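Local coordinates for protein terminal oxygenase component of carbazole 1,9a-dioxygenase (PDB 3GCF) that probably serves as the terminal oxygenase of carbazole 1,9a-dioxygenase, taking electrons through a Rieske [2Fe-2S] cluster to a mononuclear iron that activates oxygen for attack on carbazole, at residues E322-W325 and R326-L330; M364-V367 and K368-L372. One frame throughout, in Å; residues are numbered along the deposited sequence.

Both contacts are local ones within single helices of the ring-hydroxylase region of the chain: contact 1 near the end of helix 311-331, contact 2 at the start of helix 364-376. They come in series, with helices 335-350 and 353-356 between them, and do not touch; their centres are about 31 Å apart and their nearest atoms about 20 Å. What relates them is the mononuclear iron: the side chain of Leu330 (contact 1) is about 11 Å from the bound Fe(II) ion, and so is the side chain of Ile366 (contact 2). Asp337, an iron ligand, follows contact 1 on helix 335-350, while contact 2 also meets a second subunit near that subunit's Rieske site.

Contact 1 of 2, residues E322-W325 and R326-L330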
ATOM      1  N   GLU A 322      17.990  32.977   1.517  1.00 13.49           N
ATOM      2  CA  GLU A 322      16.537  33.093   1.379  1.00 14.65           C
ATOM      3  C   GLU A 322      16.088  33.565  -0.003  1.00 14.82           C
ATOM      4  O   GLU A 322      15.112  33.065  -0.557  1.00 15.39           O
ATOM      5  CB  GLU A 322      16.008  34.058   2.440  1.00 16.88           C
ATOM      6  CG  GLU A 322      14.550  34.488   2.278  1.00 23.23           C
ATOM      7  CD  GLU A 322      13.572  33.346   2.443  1.00 27.70           C
ATOM      8  OE1 GLU A 322      13.740  32.544   3.389  1.00 30.41           O
ATOM      9  OE2 GLU A 322      12.624  33.253   1.633  1.00 32.70           O
ATOM     10  N   GLU A 323      16.812  34.527  -0.559  1.00 14.85           N
ATOM     11  CA  GLU A 323      16.472  35.097  -1.854  1.00 14.54           C
ATOM     12  C   GLU A 323      17.059  34.379  -3.059  1.00 15.22           C
ATOM     13  O   GLU A 323      16.557  34.547  -4.173  1.00 17.50           O
ATOM     14  CB  GLU A 323      16.929  36.565  -1.914  1.00 12.11           C
ATOM     15  CG  GLU A 323      16.427  37.436  -0.774  1.00 12.19           C
ATOM     16  CD  GLU A 323      16.868  38.879  -0.907  1.00 12.77           C
ATOM     17  OE1 GLU A 323      17.837  39.147  -1.650  1.00 11.74           O
ATOM     18  OE2 GLU A 323      16.255  39.750  -0.262  1.00 12.87           O
ATOM     19  N   ARG A 324      18.105  33.583  -2.856  1.00 14.35           N
ATOM     20  CA  ARG A 324      18.750  32.938  -3.990  1.00 12.80           C
ATOM     21  C   ARG A 324      19.250  31.494  -3.858  1.00 13.19           C
ATOM     22  O   ARG A 324      18.736  30.587  -4.517  1.00 12.51           O
ATOM     23  CB  ARG A 324      19.918  33.825  -4.452  1.00 12.32           C
ATOM     24  CG  ARG A 324      20.514  33.420  -5.787  1.00 12.73           C
ATOM     25  CD  ARG A 324      21.718  34.264  -6.172  1.00 12.64           C
ATOM     26  NE  ARG A 324      22.181  33.912  -7.513  1.00 12.90           N
ATOM     27  CZ  ARG A 324      23.413  34.118  -7.965  1.00 15.46           C
ATOM     28  NH1 ARG A 324      24.330  34.679  -7.184  1.00 14.83           N
ATOM     29  NH2 ARG A 324      23.732  33.756  -9.203  1.00 12.97           N
ATOM     30  N   TRP A 325      20.270  31.289  -3.031  1.00 11.66           N
ATOM     31  CA  TRP A 325      20.874  29.969  -2.872  1.00 10.85           C
ATOM     32  C   TRP A 325      19.903  28.803  -2.651  1.00 10.64           C
ATOM     33  O   TRP A 325      19.969  27.787  -3.346  1.00  8.95           O
ATOM     34  CB  TRP A 325      21.888  29.988  -1.723  1.00 12.43           C
ATOM     35  CG  TRP A 325      22.951  31.071  -1.795  1.00 11.22           C
ATOM     36  CD1 TRP A 325      23.350  31.881  -0.770  1.00 10.57           C
ATOM     37  CD2 TRP A 325      23.765  31.428  -2.924  1.00  8.88           C
ATOM     38  NE1 TRP A 325      24.355  32.721  -1.187  1.00 10.67           N
ATOM     39  CE2 TRP A 325      24.632  32.465  -2.504  1.00  9.89           C
ATOM     40  CE3 TRP A 325      23.847  30.975  -4.247  1.00  6.90           C
ATOM     41  CZ2 TRP A 325      25.570  33.059  -3.361  1.00  7.56           C
ATOM     42  CZ3 TRP A 325      24.781  31.564  -5.101  1.00  6.74           C
ATOM     43  CH2 TRP A 325      25.629  32.596  -4.653  1.00  7.76           C
ATOM     44  N   ARG A 326      18.998  28.945  -1.691  1.00 10.26           N
ATOM     45  CA  ARG A 326      18.073  27.865  -1.383  1.00 10.75           C
ATOM     46  C   ARG A 326      17.205  27.378  -2.532  1.00 10.65           C
ATOM     47  O   ARG A 326      17.246  26.201  -2.893  1.00 12.07           O
ATOM     48  CB  ARG A 326      17.163  28.245  -0.212  1.00  9.96           C
ATOM     49  CG  ARG A 326      16.334  27.068   0.312  1.00  9.71           C
ATOM     50  CD  ARG A 326      15.252  27.541   1.266  1.00 11.64           C
ATOM     51  NE  ARG A 326      14.334  28.445   0.587  1.00 14.71           N
ATOM     52  CZ  ARG A 326      13.807  29.531   1.141  1.00 16.05           C
ATOM     53  NH1 ARG A 326      14.105  29.849   2.392  1.00 17.25           N
ATOM     54  NH2 ARG A 326      13.001  30.310   0.432  1.00 17.66           N
ATOM     55  N   ASP A 327      16.414  28.272  -3.109  1.00  9.78           N
ATOM     56  CA  ASP A 327      15.529  27.862  -4.183  1.00  9.63           C
ATOM     57  C   ASP A 327      16.177  27.729  -5.553  1.00  9.05           C
ATOM     58  O   ASP A 327      15.819  26.830  -6.312  1.00  9.42           O
ATOM     59  CB  ASP A 327      14.315  28.798  -4.236  1.00  8.17           C
ATOM     60  CG  ASP A 327      13.548  28.811  -2.922  1.00 12.20           C
ATOM     61  OD1 ASP A 327      13.655  27.815  -2.169  1.00 11.33           O
ATOM     62  OD2 ASP A 327      12.840  29.799  -2.636  1.00 13.44           O
ATOM     63  N   ASP A 328      17.136  28.599  -5.867  1.00  8.78           N
ATOM     64  CA  ASP A 328      17.802  28.537  -7.169  1.00  9.16           C
ATOM     65  C   ASP A 328      18.778  27.372  -7.280  1.00  9.93           C
ATOM     66  O   ASP A 328      18.973  26.825  -8.365  1.00  9.93           O
ATOM     67  CB  ASP A 328      18.553  29.839  -7.469  1.00  9.39           C
ATOM     68  CG  ASP A 328      17.624  31.010  -7.750  1.00 11.15           C
ATOM     69  OD1 ASP A 328      16.404  30.785  -7.911  1.00 11.89           O
ATOM     70  OD2 ASP A 328      18.123  32.159  -7.819  1.00 11.47           O
ATOM     71  N   ALA A 329      19.393  26.985  -6.165  1.00  9.61           N
ATOM     72  CA  ALA A 329      20.354  25.887  -6.203  1.00  9.55           C
ATOM     73  C   ALA A 329      19.929  24.630  -5.441  1.00  9.12           C
ATOM     74  O   ALA A 329      19.805  23.562  -6.035  1.00  8.41           O
ATOM     75  CB  ALA A 329      21.710  26.370  -5.697  1.00  7.63           C
ATOM     76  N   LEU A 330      19.702  24.744  -4.135  1.00  8.22           N
ATOM     77  CA  LEU A 330      19.326  23.559  -3.366  1.00  7.57           C
ATOM     78  C   LEU A 330      18.106  22.867  -3.975  1.00  6.66           C
ATOM     79  O   LEU A 330      17.952  21.655  -3.855  1.00  8.24           O
ATOM     80  CB  LEU A 330      19.113  23.916  -1.885  1.00  4.64           C
ATOM     81  CG  LEU A 330      20.361  24.521  -1.210  1.00  6.33           C
ATOM     82  CD1 LEU A 330      20.168  24.541   0.304  1.00  2.23           C
ATOM     83  CD2 LEU A 330      21.611  23.703  -1.554  1.00  2.00           C
TER
HETATM   84  O   HOH W   1      13.046  32.476  -2.610  1.00 13.87           O
HETATM   85  O   HOH W   2      16.109  31.048  -2.426  1.00 19.91           O
HETATM   86  O   HOH W   3      15.743  32.306  -5.198  1.00 22.10           O
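Glu322 and Arg326, one turn apart, lie side by side and point the same way, the carboxylate meeting the guanidinium end-on: Arg326 NH1 is 2.9 Å from Glu322 OE1, and Arg326 NH2 is 3.2 Å from Glu322 OE2. The fork is not flat. The two planes stand 71° apart, and both nitrogens come from above the carboxylate plane. Glu322 has CG anti to its backbone N (chi1 169°) and bends at chi2, which sets its carboxylate beside the guanidinium.

Arg326 turns its other edge to its neighbour Asp327, NE reaching OD1 of Asp327 at 2.9 Å in an almost straight bond lying in the guanidinium plane, while NH2 also serves OD2 of Asp327. The bend at chi3 (61°) brings NE and the two terminal nitrogens within reach of both acids. With an alanine in place of Arg326, these two carboxylates would probably lose their shared counter-charge, and the Glu322 acid would be freer to turn.

Beneath this network the helix is wide. Water 2 bridges Glu322 O and Asp327 N, accepting from the latter at 2.9 Å, in place of a direct bond between these backbone atoms. Further on, Trp325 O takes both Ala329 N (3.0 Å) and Leu330 N (3.2 Å), a pi-type turn. Arg324, extended from CG to NE, passes Asp328 at about a right angle; its CG lies 3.4 Å from Asp328 OD2, but the charged groups stay beyond salt-bridge range. The Trp325 indole packs toward strand 298-307, its NE1 bonded to Glu320.

Chemically, one arginine holds two acids at four atoms, which would offset the repulsion between them and likely favour their ionised forms on the outer side of a widened, hydrated helix turn.

Contact 2 of 2, residues M364-V367 and K368-L372; sequences MCIV and KWRTL
Val367 and Thr371 meet through the valine carbonyl: Val367 O receives both Thr371 N at 3.0 Å and the hydroxyl Thr371 OG1 at 2.9 Å, the two donors arriving from opposite faces of the carbonyl plane. The hydroxyl can do so because chi1 of Thr371 (-60°) sets OG1 beside its own backbone N, folded back over the preceding turn. Val367 CG1, anti to its backbone N, lies 4.2 Å from Thr371 OG1, and the valine side chain packs on Trp21.

Lys368 binds the turn before it at its root. Its N donates to Met364 O at 2.9 Å, and its CG rides 3.3 Å from the same Met364 O; the rest of the chain leads away across Met218, Val220 and Val229 on strands 218-221 and 228-231.

Ile366 meets Arg370 obliquely, its CG2 branch 3.7 Å from Arg370 NE, while Arg370 CG lies 3.2 Å from Ile366 O. The guanidinium is held by salt bridges to Glu182 and Glu357, which would fix its rotation beside the methyl group. Arg78 of the second subunit packs on both Ile366 and Arg370.

This is the regular i to i+4 bonding of an alpha-helix, with a threonine hydroxyl returned to the carbonyl four residues back. Here the helix lies near His189 of the iron site, at a subunit interface that, as in other Rieske oxygenases, brings one subunit's [2Fe-2S] region toward its neighbour's mononuclear iron.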
ATOM      1  N   MET A 364      35.015   4.094  -9.655  1.00 14.14           N
ATOM      2  CA  MET A 364      36.018   3.634  -8.705  1.00 15.69           C
ATOM      3  C   MET A 364      36.035   4.445  -7.416  1.00 14.55           C
ATOM      4  O   MET A 364      36.378   3.917  -6.360  1.00 14.33           O
ATOM      5  CB  MET A 364      37.412   3.637  -9.339  1.00 18.22           C
ATOM      6  CG  MET A 364      37.587   2.565 -10.406  1.00 23.88           C
ATOM      7  SD  MET A 364      37.123   0.910  -9.800  1.00 31.93           S
ATOM      8  CE  MET A 364      35.550   0.605 -10.706  1.00 27.75           C
ATOM      9  N   CYS A 365      35.676   5.724  -7.483  1.00 13.25           N
ATOM     10  CA  CYS A 365      35.674   6.509  -6.259  1.00 14.51           C
ATOM     11  C   CYS A 365      34.578   5.967  -5.341  1.00 14.24           C
ATOM     12  O   CYS A 365      34.728   5.956  -4.121  1.00 14.10           O
ATOM     13  CB  CYS A 365      35.472   8.007  -6.543  1.00 14.10           C
ATOM     14  SG  CYS A 365      33.906   8.516  -7.292  1.00 15.01           S
ATOM     15  N   ILE A 366      33.487   5.489  -5.933  1.00 13.30           N
ATOM     16  CA  ILE A 366      32.396   4.929  -5.145  1.00 14.34           C
ATOM     17  C   ILE A 366      32.832   3.579  -4.577  1.00 14.72           C
ATOM     18  O   ILE A 366      32.488   3.230  -3.448  1.00 14.88           O
ATOM     19  CB  ILE A 366      31.120   4.762  -6.002  1.00 14.85           C
ATOM     20  CG1 ILE A 366      30.545   6.144  -6.325  1.00 15.67           C
ATOM     21  CG2 ILE A 366      30.087   3.904  -5.264  1.00 12.54           C
ATOM     22  CD1 ILE A 366      29.397   6.117  -7.307  1.00 14.35           C
ATOM     23  N   VAL A 367      33.599   2.826  -5.358  1.00 14.57           N
ATOM     24  CA  VAL A 367      34.091   1.532  -4.902  1.00 16.21           C
ATOM     25  C   VAL A 367      35.025   1.717  -3.708  1.00 15.06           C
ATOM     26  O   VAL A 367      34.985   0.937  -2.759  1.00 14.09           O
ATOM     27  CB  VAL A 367      34.852   0.784  -6.019  1.00 17.19           C
ATOM     28  CG1 VAL A 367      35.541  -0.455  -5.446  1.00 16.16           C
ATOM     29  CG2 VAL A 367      33.885   0.387  -7.121  1.00 16.32           C
ATOM     30  N   LYS A 368      35.865   2.747  -3.756  1.00 14.99           N
ATOM     31  CA  LYS A 368      36.786   3.013  -2.652  1.00 15.49           C
ATOM     32  C   LYS A 368      35.995   3.394  -1.412  1.00 14.79           C
ATOM     33  O   LYS A 368      36.362   3.023  -0.297  1.00 14.77           O
ATOM     34  CB  LYS A 368      37.755   4.146  -3.005  1.00 16.14           C
ATOM     35  CG  LYS A 368      38.770   3.784  -4.070  1.00 17.69           C
ATOM     36  CD  LYS A 368      39.698   4.947  -4.353  1.00 20.80           C
ATOM     37  CE  LYS A 368      40.557   4.669  -5.577  1.00 22.92           C
ATOM     38  NZ  LYS A 368      41.362   3.442  -5.388  1.00 25.15           N
ATOM     39  N   TRP A 369      34.913   4.142  -1.614  1.00 14.05           N
ATOM     40  CA  TRP A 369      34.052   4.562  -0.513  1.00 13.09           C
ATOM     41  C   TRP A 369      33.357   3.361   0.129  1.00 12.99           C
ATOM     42  O   TRP A 369      33.276   3.267   1.351  1.00 14.55           O
ATOM     43  CB  TRP A 369      33.011   5.587  -1.006  1.00 10.75           C
ATOM     44  CG  TRP A 369      31.662   5.477  -0.337  1.00 10.21           C
ATOM     45  CD1 TRP A 369      30.524   4.944  -0.876  1.00  9.72           C
ATOM     46  CD2 TRP A 369      31.332   5.841   1.012  1.00  8.78           C
ATOM     47  NE1 TRP A 369      29.510   4.947   0.053  1.00 10.55           N
ATOM     48  CE2 TRP A 369      29.978   5.491   1.221  1.00  9.93           C
ATOM     49  CE3 TRP A 369      32.050   6.423   2.066  1.00 10.17           C
ATOM     50  CZ2 TRP A 369      29.325   5.702   2.444  1.00  9.83           C
ATOM     51  CZ3 TRP A 369      31.399   6.632   3.287  1.00 10.20           C
ATOM     52  CH2 TRP A 369      30.051   6.270   3.462  1.00  7.94           C
ATOM     53  N   ARG A 370      32.857   2.444  -0.690  1.00 13.56           N
ATOM     54  CA  ARG A 370      32.178   1.263  -0.166  1.00 14.82           C
ATOM     55  C   ARG A 370      33.140   0.428   0.661  1.00 15.59           C
ATOM     56  O   ARG A 370      32.787  -0.066   1.731  1.00 17.13           O
ATOM     57  CB  ARG A 370      31.633   0.401  -1.303  1.00 13.98           C
ATOM     58  CG  ARG A 370      30.531   1.049  -2.110  1.00 13.83           C
ATOM     59  CD  ARG A 370      30.110   0.136  -3.243  1.00 13.31           C
ATOM     60  NE  ARG A 370      28.970   0.665  -3.982  1.00 13.51           N
ATOM     61  CZ  ARG A 370      28.514   0.139  -5.114  1.00 14.01           C
ATOM     62  NH1 ARG A 370      29.106  -0.925  -5.633  1.00 14.71           N
ATOM     63  NH2 ARG A 370      27.463   0.670  -5.720  1.00 14.73           N
ATOM     64  N   THR A 371      34.354   0.277   0.144  1.00 16.43           N
ATOM     65  CA  THR A 371      35.400  -0.499   0.797  1.00 15.82           C
ATOM     66  C   THR A 371      35.777   0.109   2.140  1.00 15.95           C
ATOM     67  O   THR A 371      35.835  -0.586   3.153  1.00 15.62           O
ATOM     68  CB  THR A 371      36.648  -0.562  -0.090  1.00 16.49           C
ATOM     69  OG1 THR A 371      36.307  -1.182  -1.330  1.00 16.96           O
ATOM     70  CG2 THR A 371      37.757  -1.360   0.586  1.00 16.35           C
ATOM     71  N   LEU A 372      36.029   1.410   2.140  1.00 14.56           N
ATOM     72  CA  LEU A 372      36.396   2.107   3.363  1.00 15.67           C
ATOM     73  C   LEU A 372      35.269   2.047   4.395  1.00 15.44           C
ATOM     74  O   LEU A 372      35.520   1.882   5.587  1.00 15.80           O
ATOM     75  CB  LEU A 372      36.730   3.564   3.052  1.00 15.57           C
ATOM     76  CG  LEU A 372      37.097   4.430   4.258  1.00 18.41           C
ATOM     77  CD1 LEU A 372      38.464   4.012   4.797  1.00 17.80           C
ATOM     78  CD2 LEU A 372      37.107   5.893   3.845  1.00 16.32           C
TER